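Local coordinates for tryptophanyl-tRNA synthetase (PDB 3TZL), which probably catalyses the ATP-dependent attachment of tryptophan to tRNA(Trp), the step that charges this tRNA for protein synthesis, at residues Q11-L16 with M193-Q198; N20-I25 with N274-E279; A191-S194 with N199-D202. All coordinates share one frame; numbering follows the deposited sequence.

In the fold
Contacts 1 and 3, whose centres lie about 8 Å apart, share Met193 and Ser194: contact 3 folds the predicted KMSKS region onto the segment that follows it, and contact 1 brings that region up to the predicted HIGH region at the diphosphate of ADP. Contact 2 is centred about 14 Å from the centre of each. Its helical segment 20-25 carries Asn20 to the ribose and alpha-phosphate and packs against segment 274-279. Each contact has at least one segment at the nucleotide, and contacts 1 and 2 bring together segments distant in sequence, an example of how a class I synthetase site is assembled. Tryptophan binds beside Gln11, at the start of contact 1.

Contact 1: residues Q11-L16 with M193-Q198; sequences QPSGDL and MSKSYQ. With NA (sodium ion), chain L; ADP (adenosine-5'-diphosphate), chain I; PO4 (phosphate ion), chain K.
The nucleotide site places Ser13, Gly14 and Asp15 of the predicted HIGH region against Lys195 of the predicted KMSKS region, at the diphosphate of ADP. The lysine bridges the two loops almost alone: its CE lies 3.1 Å from Ser13 O and packs beside Ser13 OG, while its CD runs past the CA of Gly14. Bends at chi3 and chi4, both -70°, fold the chain back so that Lys195 NZ reaches ADP O2B at 2.9 Å. A water accepts from Lys195 NZ at 2.9 Å and lies 2.8 Å from Asp15 O, to which it probably donates. Pairing these two signature regions around a nucleotide is the hallmark of class I aminoacyl-tRNA synthetases, built on a Rossmann-like fold. Lys195 holds the beta-phosphate from its main chain too, Lys195 N donating to ADP O1B at 2.6 Å with an angle of 159°. A type I turn from Lys195 to Gln198 follows, and within it Ser196 OG binds sodium at 2.3 Å; the same ion takes ADP O3B at 2.3 Å and, more loosely, O2B. On the far side of the HIGH loop, Gly14 N makes a weak hydrogen bond to a phosphate ion also held by Lys55.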
loop_
_atom_site.group_PDB
_atom_site.type_symbol
_atom_site.label_atom_id
_atom_site.label_comp_id
_atom_site.label_asym_id
_atom_site.label_seq_id
_atom_site.Cartn_x
_atom_site.Cartn_y
_atom_site.Cartn_z
ATOM N N GLN B 11 -14.577 4.194 -11.877
ATOM C CA GLN B 11 -14.474 2.749 -11.785
ATOM C C GLN B 11 -15.670 2.100 -12.447
ATOM O O GLN B 11 -16.543 1.553 -11.770
ATOM C CB GLN B 11 -14.407 2.323 -10.321
ATOM C CG GLN B 11 -13.448 1.175 -10.046
ATOM C CD GLN B 11 -13.462 0.777 -8.587
ATOM O OE1 GLN B 11 -13.335 1.627 -7.694
ATOM N NE2 GLN B 11 -13.654 -0.513 -8.330
ATOM N N PRO B 12 -15.722 2.159 -13.780
ATOM C CA PRO B 12 -16.887 1.631 -14.497
ATOM C C PRO B 12 -16.938 0.109 -14.395
ATOM O O PRO B 12 -15.904 -0.516 -14.157
ATOM C CB PRO B 12 -16.627 2.048 -15.956
ATOM C CG PRO B 12 -15.481 3.016 -15.913
ATOM C CD PRO B 12 -14.685 2.661 -14.697
ATOM N N SER B 13 -18.129 -0.466 -14.548
ATOM C CA SER B 13 -18.275 -1.915 -14.655
ATOM C C SER B 13 -19.253 -2.255 -15.773
ATOM O O SER B 13 -20.204 -1.508 -16.026
ATOM C CB SER B 13 -18.729 -2.535 -13.331
ATOM O OG SER B 13 -19.996 -2.039 -12.937
ATOM N N GLY B 14 -19.007 -3.377 -16.445
ATOM C CA GLY B 14 -19.824 -3.788 -17.570
ATOM C C GLY B 14 -19.816 -2.775 -18.704
ATOM O O GLY B 14 -18.852 -2.029 -18.893
ATOM N N ASP B 15 -20.905 -2.738 -19.461
ATOM C CA ASP B 15 -21.005 -1.808 -20.577
ATOM C C ASP B 15 -21.651 -0.503 -20.142
ATOM O O ASP B 15 -22.612 -0.504 -19.368
ATOM C CB ASP B 15 -21.791 -2.455 -21.708
ATOM C CG ASP B 15 -21.181 -3.769 -22.139
ATOM O OD1 ASP B 15 -19.938 -3.809 -22.293
ATOM O OD2 ASP B 15 -21.932 -4.760 -22.292
ATOM N N LEU B 16 -21.103 0.609 -20.620
ATOM C CA LEU B 16 -21.699 1.923 -20.384
ATOM C C LEU B 16 -23.017 2.102 -21.156
ATOM O O LEU B 16 -23.083 1.810 -22.345
ATOM C CB LEU B 16 -20.728 3.015 -20.793
ATOM C CG LEU B 16 -19.537 3.236 -19.870
ATOM C CD1 LEU B 16 -18.626 4.245 -20.501
ATOM C CD2 LEU B 16 -20.005 3.704 -18.489
HETATM N N MSE B 193 -33.304 2.621 -15.733
HETATM C CA MSE B 193 -32.294 1.880 -16.483
HETATM C C MSE B 193 -31.131 1.519 -15.571
HETATM O O MSE B 193 -30.580 2.383 -14.890
HETATM C CB MSE B 193 -31.780 2.690 -17.677
HETATM C CG MSE B 193 -30.841 1.925 -18.586
HETATM SE SE MSE B 193 -30.229 2.938 -20.166
HETATM C CE MSE B 193 -31.950 3.133 -21.090
ATOM N N SER B 194 -30.779 0.240 -15.559
ATOM C CA SER B 194 -29.609 -0.231 -14.822
ATOM C C SER B 194 -29.182 -1.601 -15.338
ATOM O O SER B 194 -29.991 -2.335 -15.913
ATOM C CB SER B 194 -29.886 -0.310 -13.320
ATOM O OG SER B 194 -30.508 -1.536 -12.993
ATOM N N LYS B 195 -27.911 -1.937 -15.131
ATOM C CA LYS B 195 -27.362 -3.208 -15.603
ATOM C C LYS B 195 -28.009 -4.397 -14.899
ATOM O O LYS B 195 -28.226 -5.445 -15.513
ATOM C CB LYS B 195 -25.836 -3.251 -15.421
ATOM C CG LYS B 195 -25.084 -2.189 -16.209
ATOM C CD LYS B 195 -23.598 -2.467 -16.236
ATOM C CE LYS B 195 -22.967 -2.251 -14.875
ATOM N NZ LYS B 195 -22.952 -0.809 -14.539
ATOM N N SER B 196 -28.316 -4.225 -13.615
ATOM C CA SER B 196 -28.909 -5.287 -12.802
ATOM C C SER B 196 -30.230 -5.762 -13.409
ATOM O O SER B 196 -30.571 -6.951 -13.353
ATOM C CB SER B 196 -29.140 -4.787 -11.373
ATOM O OG SER B 196 -28.104 -3.900 -10.968
ATOM N N TYR B 197 -30.955 -4.817 -14.005
ATOM C CA TYR B 197 -32.270 -5.074 -14.580
ATOM C C TYR B 197 -32.215 -5.614 -16.002
ATOM O O TYR B 197 -33.213 -6.129 -16.506
ATOM C CB TYR B 197 -33.093 -3.788 -14.577
ATOM C CG TYR B 197 -33.570 -3.352 -13.211
ATOM C CD1 TYR B 197 -33.887 -4.285 -12.231
ATOM C CD2 TYR B 197 -33.716 -2.006 -12.906
ATOM C CE1 TYR B 197 -34.333 -3.887 -10.982
ATOM C CE2 TYR B 197 -34.159 -1.596 -11.661
ATOM C CZ TYR B 197 -34.465 -2.541 -10.703
ATOM O OH TYR B 197 -34.907 -2.133 -9.464
ATOM N N GLN B 198 -31.056 -5.484 -16.644
ATOM C CA GLN B 198 -30.891 -5.845 -18.053
ATOM C C GLN B 198 -31.897 -5.095 -18.925
ATOM O O GLN B 198 -32.503 -5.656 -19.849
ATOM C CB GLN B 198 -31.014 -7.359 -18.251
ATOM C CG GLN B 198 -30.079 -8.183 -17.366
ATOM C CD GLN B 198 -30.403 -9.666 -17.407
ATOM O OE1 GLN B 198 -31.420 -10.108 -16.870
ATOM N NE2 GLN B 198 -29.543 -10.441 -18.056
HETATM NA NA NA L . -27.065 -1.885 -11.140
HETATM P PB ADP I . -26.125 0.321 -12.829
HETATM O O1B ADP I . -26.585 0.071 -14.239
HETATM O O2B ADP I . -24.928 -0.503 -12.425
HETATM O O3B ADP I . -27.215 0.349 -11.775
HETATM P PA ADP I . -24.135 2.274 -12.363
HETATM O O1A ADP I . -23.135 2.037 -13.467
HETATM O O2A ADP I . -23.887 1.655 -11.004
HETATM O O3A ADP I . -25.586 1.828 -12.932
HETATM O "O5'" ADP I . -24.308 3.869 -12.173
HETATM C "C5'" ADP I . -23.180 4.744 -12.223
HETATM C "C4'" ADP I . -23.654 6.193 -12.275
HETATM O "O4'" ADP I . -24.467 6.425 -13.429
HETATM C "C3'" ADP I . -24.487 6.545 -11.056
HETATM O "O3'" ADP I . -23.725 7.407 -10.208
HETATM C "C2'" ADP I . -25.717 7.261 -11.580
HETATM O "O2'" ADP I . -25.658 8.655 -11.259
HETATM C "C1'" ADP I . -25.670 7.124 -13.090
HETATM N N9 ADP I . -26.853 6.363 -13.578
HETATM C C8 ADP I . -26.918 5.027 -13.772
HETATM N N7 ADP I . -28.139 4.646 -14.235
HETATM C C5 ADP I . -28.878 5.764 -14.347
HETATM C C6 ADP I . -30.258 6.080 -14.779
HETATM N N6 ADP I . -31.096 5.093 -15.188
HETATM N N1 ADP I . -30.642 7.378 -14.748
HETATM C C2 ADP I . -29.811 8.359 -14.336
HETATM N N3 ADP I . -28.544 8.146 -13.929
HETATM C C4 ADP I . -28.032 6.891 -13.914
HETATM P P PO4 K . -16.762 -6.279 -15.655
HETATM O O1 PO4 K . -15.755 -7.393 -15.496
HETATM O O2 PO4 K . -16.715 -5.805 -17.093
HETATM O O3 PO4 K . -18.143 -6.807 -15.332
HETATM O O4 PO4 K . -16.426 -5.153 -14.702
HETATM O O HOH W 1 -22.549 0.780 -16.916
#

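Contact 2: residues N20-I25 with N274-E279; sequences NYFGAI and NAYFKE. With ADP (adenosine-5'-diphosphate), chain I.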
loop_
_atom_site.group_PDB
_atom_site.type_symbol
_atom_site.label_atom_id
_atom_site.label_comp_id
_atom_site.label_asym_id
_atom_site.label_seq_id
_atom_site.Cartn_x
_atom_site.Cartn_y
_atom_site.Cartn_z
ATOM N N ASN B 20 -25.816 6.048 -17.684
ATOM C CA ASN B 20 -24.539 6.563 -17.199
ATOM C C ASN B 20 -24.224 7.883 -17.873
ATOM O O ASN B 20 -23.722 8.808 -17.242
ATOM C CB ASN B 20 -23.410 5.566 -17.474
ATOM C CG ASN B 20 -23.657 4.222 -16.831
ATOM O OD1 ASN B 20 -23.765 3.210 -17.519
ATOM N ND2 ASN B 20 -23.751 4.202 -15.502
ATOM N N TYR B 21 -24.530 7.970 -19.162
ATOM C CA TYR B 21 -24.208 9.168 -19.918
ATOM C C TYR B 21 -25.019 10.372 -19.485
ATOM O O TYR B 21 -24.463 11.387 -19.069
ATOM C CB TYR B 21 -24.378 8.955 -21.418
ATOM C CG TYR B 21 -24.013 10.200 -22.181
ATOM C CD1 TYR B 21 -22.707 10.662 -22.184
ATOM C CD2 TYR B 21 -24.965 10.929 -22.858
ATOM C CE1 TYR B 21 -22.350 11.804 -22.845
ATOM C CE2 TYR B 21 -24.616 12.085 -23.539
ATOM C CZ TYR B 21 -23.299 12.514 -23.523
ATOM O OH TYR B 21 -22.921 13.654 -24.185
ATOM N N PHE B 22 -26.336 10.270 -19.599
ATOM C CA PHE B 22 -27.187 11.420 -19.323
ATOM C C PHE B 22 -27.355 11.642 -17.830
ATOM O O PHE B 22 -27.760 12.721 -17.399
ATOM C CB PHE B 22 -28.556 11.271 -20.010
ATOM C CG PHE B 22 -28.492 11.376 -21.514
ATOM C CD1 PHE B 22 -28.291 12.605 -22.125
ATOM C CD2 PHE B 22 -28.617 10.246 -22.313
ATOM C CE1 PHE B 22 -28.214 12.707 -23.514
ATOM C CE2 PHE B 22 -28.549 10.339 -23.697
ATOM C CZ PHE B 22 -28.345 11.570 -24.297
ATOM N N GLY B 23 -27.036 10.616 -17.047
ATOM C CA GLY B 23 -27.146 10.696 -15.600
ATOM C C GLY B 23 -25.909 11.220 -14.881
ATOM O O GLY B 23 -26.026 11.806 -13.806
ATOM N N ALA B 24 -24.723 11.023 -15.452
ATOM C CA ALA B 24 -23.502 11.455 -14.765
ATOM C C ALA B 24 -22.429 12.009 -15.694
ATOM O O ALA B 24 -21.847 13.060 -15.427
ATOM C CB ALA B 24 -22.930 10.315 -13.937
ATOM N N ILE B 25 -22.162 11.295 -16.780
ATOM C CA ILE B 25 -21.003 11.607 -17.610
ATOM C C ILE B 25 -21.109 12.943 -18.338
ATOM O O ILE B 25 -20.145 13.707 -18.341
ATOM C CB ILE B 25 -20.697 10.483 -18.596
ATOM C CG1 ILE B 25 -20.300 9.231 -17.824
ATOM C CG2 ILE B 25 -19.599 10.920 -19.582
ATOM C CD1 ILE B 25 -20.063 8.038 -18.696
ATOM N N ASN B 274 -27.898 6.082 -33.098
ATOM C CA ASN B 274 -26.723 5.835 -33.920
ATOM C C ASN B 274 -26.032 7.102 -34.396
ATOM O O ASN B 274 -24.804 7.144 -34.500
ATOM C CB ASN B 274 -27.058 4.933 -35.116
ATOM C CG ASN B 274 -27.132 3.463 -34.730
ATOM O OD1 ASN B 274 -26.342 2.993 -33.911
ATOM N ND2 ASN B 274 -28.091 2.733 -35.312
ATOM N N ALA B 275 -26.822 8.132 -34.683
ATOM C CA ALA B 275 -26.275 9.375 -35.211
ATOM C C ALA B 275 -25.657 10.194 -34.088
ATOM O O ALA B 275 -24.610 10.804 -34.266
ATOM C CB ALA B 275 -27.359 10.182 -35.944
ATOM N N TYR B 276 -26.310 10.188 -32.931
ATOM C CA TYR B 276 -25.866 10.956 -31.783
ATOM C C TYR B 276 -24.514 10.446 -31.247
ATOM O O TYR B 276 -23.684 11.227 -30.783
ATOM C CB TYR B 276 -26.936 10.906 -30.694
ATOM C CG TYR B 276 -26.666 11.782 -29.489
ATOM C CD1 TYR B 276 -25.855 11.340 -28.451
ATOM C CD2 TYR B 276 -27.245 13.041 -29.378
ATOM C CE1 TYR B 276 -25.609 12.135 -27.339
ATOM C CE2 TYR B 276 -27.008 13.852 -28.267
ATOM C CZ TYR B 276 -26.192 13.391 -27.253
ATOM O OH TYR B 276 -25.954 14.180 -26.153
ATOM N N PHE B 277 -24.293 9.139 -31.315
ATOM C CA PHE B 277 -23.071 8.569 -30.748
ATOM C C PHE B 277 -22.052 8.173 -31.802
ATOM O O PHE B 277 -20.996 7.621 -31.482
ATOM C CB PHE B 277 -23.393 7.388 -29.844
ATOM C CG PHE B 277 -23.934 7.799 -28.498
ATOM C CD1 PHE B 277 -23.160 8.570 -27.627
ATOM C CD2 PHE B 277 -25.200 7.422 -28.105
ATOM C CE1 PHE B 277 -23.644 8.951 -26.385
ATOM C CE2 PHE B 277 -25.701 7.797 -26.856
ATOM C CZ PHE B 277 -24.917 8.561 -25.995
ATOM N N LYS B 278 -22.374 8.474 -33.056
ATOM C CA LYS B 278 -21.567 8.025 -34.179
ATOM C C LYS B 278 -20.111 8.442 -34.011
ATOM O O LYS B 278 -19.210 7.625 -34.156
ATOM C CB LYS B 278 -22.114 8.568 -35.494
ATOM C CG LYS B 278 -21.383 8.046 -36.716
ATOM C CD LYS B 278 -22.132 8.441 -37.983
ATOM C CE LYS B 278 -21.368 8.036 -39.238
ATOM N NZ LYS B 278 -20.051 8.731 -39.312
ATOM N N GLU B 279 -19.890 9.705 -33.672
ATOM C CA GLU B 279 -18.532 10.234 -33.569
ATOM C C GLU B 279 -17.797 9.629 -32.374
ATOM O O GLU B 279 -16.635 9.255 -32.475
ATOM C CB GLU B 279 -18.586 11.758 -33.462
ATOM C CG GLU B 279 -17.286 12.476 -33.765
ATOM C CD GLU B 279 -17.516 13.784 -34.527
ATOM O OE1 GLU B 279 -18.480 13.848 -35.334
ATOM O OE2 GLU B 279 -16.734 14.744 -34.318
HETATM P PB ADP I . -26.125 0.321 -12.829
HETATM O O1B ADP I . -26.585 0.071 -14.239
HETATM O O2B ADP I . -24.928 -0.503 -12.425
HETATM O O3B ADP I . -27.215 0.349 -11.775
HETATM P PA ADP I . -24.135 2.274 -12.363
HETATM O O1A ADP I . -23.135 2.037 -13.467
HETATM O O2A ADP I . -23.887 1.655 -11.004
HETATM O O3A ADP I . -25.586 1.828 -12.932
HETATM O "O5'" ADP I . -24.308 3.869 -12.173
HETATM C "C5'" ADP I . -23.180 4.744 -12.223
HETATM C "C4'" ADP I . -23.654 6.193 -12.275
HETATM O "O4'" ADP I . -24.467 6.425 -13.429
HETATM C "C3'" ADP I . -24.487 6.545 -11.056
HETATM O "O3'" ADP I . -23.725 7.407 -10.208
HETATM C "C2'" ADP I . -25.717 7.261 -11.580
HETATM O "O2'" ADP I . -25.658 8.655 -11.259
HETATM C "C1'" ADP I . -25.670 7.124 -13.090
HETATM N N9 ADP I . -26.853 6.363 -13.578
HETATM C C8 ADP I . -26.918 5.027 -13.772
HETATM N N7 ADP I . -28.139 4.646 -14.235
HETATM C C5 ADP I . -28.878 5.764 -14.347
HETATM C C6 ADP I . -30.258 6.080 -14.779
HETATM N N6 ADP I . -31.096 5.093 -15.188
HETATM N N1 ADP I . -30.642 7.378 -14.748
HETATM C C2 ADP I . -29.811 8.359 -14.336
HETATM N N3 ADP I . -28.544 8.146 -13.929
HETATM C C4 ADP I . -28.032 6.891 -13.914
#
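Tyr21 and Phe277 form the one edge-to-face (T-shaped) pair across this contact. The edge of Phe277 is directed at a face of Tyr21, with centroids 5.5 Å apart and planes at 79°, and Phe277 CE1 sits over the centre of the tyrosine ring. Tyr276 touches both Tyr21 and Phe22: its ring lies obliquely to Phe22, the planes at 45°, and its hydroxyl oxygen OH approaches the edge of Tyr21, 3.6 Å from CE2. Tyr21 and Tyr276 both carry CG opposite the backbone N, which sends the two rings out from their helices to meet from opposite directions.

The interface itself is aromatic; among the polar bonds of segment 20-25, those of Asn20 ND2 serve the nucleotide. It donates to both ADP O1A at 3.0 Å and ADP O4' at 3.1 Å, while Asn20 OD1 is taken up by the backbone N of His17. Gly23 CA comes within 3.4 Å of ADP N3, a closeness that the lack of a side chain permits. In the backbone, Asn20 O accepts the usual i+4 bond from Ala24 N and also an i+5 bond from Ile25 N, which widens the turn.

Around the aromatic group, Phe242 packs edge-to-face on both Phe22 and Tyr276, and Leu70 of helix 53-70 touches Tyr21 and Phe277. The contact therefore joins helix 18-30 to the junction of helices 262-276 and 278-289.

Contact 3: residues A191-S194 with N199-D202; sequences AKMS and NTID. With ADP (adenosine-5'-diphosphate), chain I.
Asn199 turns its side-chain amide onto the backbone of Lys192 and Ser194, spanning Met193. Its ND2 donates to Lys192 O at 3.0 Å, nearly straight at 177°; the oxygen lies in the amide plane of Asn199, although the donor stands well above the plane of the Lys192 carbonyl. On the other branch, Asn199 OD1 accepts from Ser194 N at 2.8 Å, this time in the carbonyl plane and on a lone pair. With both ends of the amide engaged, its flip is fixed. A chi1 of 65° sets CG between the asparagine's own N and carbonyl carbon and swings the amide back over the loop.

Next to this polar link lies the selenomethionine side chain of residue 193. Met193 CG packs on Thr200 CA at 3.6 Å. Met193 SE lies 3.5 Å from Ile201 N, and the side chains of Met193 and Ile201 cross at about a right angle, with CE packed near Ile201 CB. Thr200 adds its methyl, with CG2 3.3 Å from Ser194 O.

Further out, Asp189 accepts a second bond from Asn199 ND2. Thr200 OG1 donates to Asp202 OD1, whose partner OD2 is held by Gln213 of helix 207-215. Ile18 of helix 18-30 touches both Met193 and Ile201.

The loop so braced presents Met193 O to ADP N6 at 2.8 Å, while the extended Lys192 chain passes over a face of the adenine, Lys192 CE 4.1 Å from ADP C6. Such adenine recognition by the main chain of a KMSKS loop fits the ATP site of a class I synthetase.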
loop_
_atom_site.group_PDB
_atom_site.type_symbol
_atom_site.label_atom_id
_atom_site.label_comp_id
_atom_site.label_asym_id
_atom_site.label_seq_id
_atom_site.Cartn_x
_atom_site.Cartn_y
_atom_site.Cartn_z
ATOM N N ALA B 191 -38.754 0.613 -15.967
ATOM C CA ALA B 191 -38.053 0.811 -14.705
ATOM C C ALA B 191 -36.775 1.594 -14.952
ATOM O O ALA B 191 -36.293 1.646 -16.082
ATOM C CB ALA B 191 -37.738 -0.527 -14.060
ATOM N N LYS B 192 -36.235 2.204 -13.900
ATOM C CA LYS B 192 -34.966 2.923 -13.994
ATOM C C LYS B 192 -33.944 2.064 -14.707
ATOM O O LYS B 192 -33.764 0.902 -14.352
ATOM C CB LYS B 192 -34.450 3.284 -12.603
ATOM C CG LYS B 192 -32.981 3.666 -12.553
ATOM C CD LYS B 192 -32.542 4.036 -11.136
ATOM C CE LYS B 192 -31.079 4.473 -11.108
ATOM N NZ LYS B 192 -30.814 5.438 -10.004
HETATM N N MSE B 193 -33.304 2.621 -15.733
HETATM C CA MSE B 193 -32.294 1.880 -16.483
HETATM C C MSE B 193 -31.131 1.519 -15.571
HETATM O O MSE B 193 -30.580 2.383 -14.890
HETATM C CB MSE B 193 -31.780 2.690 -17.677
HETATM C CG MSE B 193 -30.841 1.925 -18.586
HETATM SE SE MSE B 193 -30.229 2.938 -20.166
HETATM C CE MSE B 193 -31.950 3.133 -21.090
ATOM N N SER B 194 -30.779 0.240 -15.559
ATOM C CA SER B 194 -29.609 -0.231 -14.822
ATOM C C SER B 194 -29.182 -1.601 -15.338
ATOM O O SER B 194 -29.991 -2.335 -15.913
ATOM C CB SER B 194 -29.886 -0.310 -13.320
ATOM O OG SER B 194 -30.508 -1.536 -12.993
ATOM N N ASN B 199 -32.075 -3.817 -18.618
ATOM C CA ASN B 199 -33.014 -2.991 -19.349
ATOM C C ASN B 199 -32.303 -1.818 -20.025
ATOM O O ASN B 199 -32.899 -0.757 -20.227
ATOM C CB ASN B 199 -34.113 -2.489 -18.403
ATOM C CG ASN B 199 -33.583 -1.561 -17.323
ATOM O OD1 ASN B 199 -32.374 -1.331 -17.205
ATOM N ND2 ASN B 199 -34.495 -1.006 -16.533
ATOM N N THR B 200 -31.027 -2.009 -20.357
ATOM C CA THR B 200 -30.183 -0.893 -20.772
ATOM C C THR B 200 -30.192 -0.628 -22.277
ATOM O O THR B 200 -30.588 -1.461 -23.069
ATOM C CB THR B 200 -28.712 -1.074 -20.291
ATOM O OG1 THR B 200 -28.099 -2.169 -20.982
ATOM C CG2 THR B 200 -28.666 -1.354 -18.803
ATOM N N ILE B 201 -29.758 0.567 -22.648
ATOM C CA ILE B 201 -29.392 0.869 -24.023
ATOM C C ILE B 201 -27.937 1.319 -23.989
ATOM O O ILE B 201 -27.609 2.353 -23.398
ATOM C CB ILE B 201 -30.282 1.948 -24.621
ATOM C CG1 ILE B 201 -31.678 1.388 -24.874
ATOM C CG2 ILE B 201 -29.701 2.464 -25.934
ATOM C CD1 ILE B 201 -32.686 2.444 -25.237
ATOM N N ASP B 202 -27.070 0.512 -24.594
ATOM C CA ASP B 202 -25.626 0.709 -24.508
ATOM C C ASP B 202 -25.105 1.693 -25.557
ATOM O O ASP B 202 -25.698 1.868 -26.628
ATOM C CB ASP B 202 -24.889 -0.636 -24.606
ATOM C CG ASP B 202 -25.327 -1.623 -23.527
ATOM O OD1 ASP B 202 -25.706 -1.186 -22.425
ATOM O OD2 ASP B 202 -25.304 -2.843 -23.788
HETATM P PB ADP I . -26.125 0.321 -12.829
HETATM O O1B ADP I . -26.585 0.071 -14.239
HETATM O O2B ADP I . -24.928 -0.503 -12.425
HETATM O O3B ADP I . -27.215 0.349 -11.775
HETATM P PA ADP I . -24.135 2.274 -12.363
HETATM O O1A ADP I . -23.135 2.037 -13.467
HETATM O O2A ADP I . -23.887 1.655 -11.004
HETATM O O3A ADP I . -25.586 1.828 -12.932
HETATM O "O5'" ADP I . -24.308 3.869 -12.173
HETATM C "C5'" ADP I . -23.180 4.744 -12.223
HETATM C "C4'" ADP I . -23.654 6.193 -12.275
HETATM O "O4'" ADP I . -24.467 6.425 -13.429
HETATM C "C3'" ADP I . -24.487 6.545 -11.056
HETATM O "O3'" ADP I . -23.725 7.407 -10.208
HETATM C "C2'" ADP I . -25.717 7.261 -11.580
HETATM O "O2'" ADP I . -25.658 8.655 -11.259
HETATM C "C1'" ADP I . -25.670 7.124 -13.090
HETATM N N9 ADP I . -26.853 6.363 -13.578
HETATM C C8 ADP I . -26.918 5.027 -13.772
HETATM N N7 ADP I . -28.139 4.646 -14.235
HETATM C C5 ADP I . -28.878 5.764 -14.347
HETATM C C6 ADP I . -30.258 6.080 -14.779
HETATM N N6 ADP I . -31.096 5.093 -15.188
HETATM N N1 ADP I . -30.642 7.378 -14.748
HETATM C C2 ADP I . -29.811 8.359 -14.336
HETATM N N3 ADP I . -28.544 8.146 -13.929
HETATM C C4 ADP I . -28.032 6.891 -13.914
#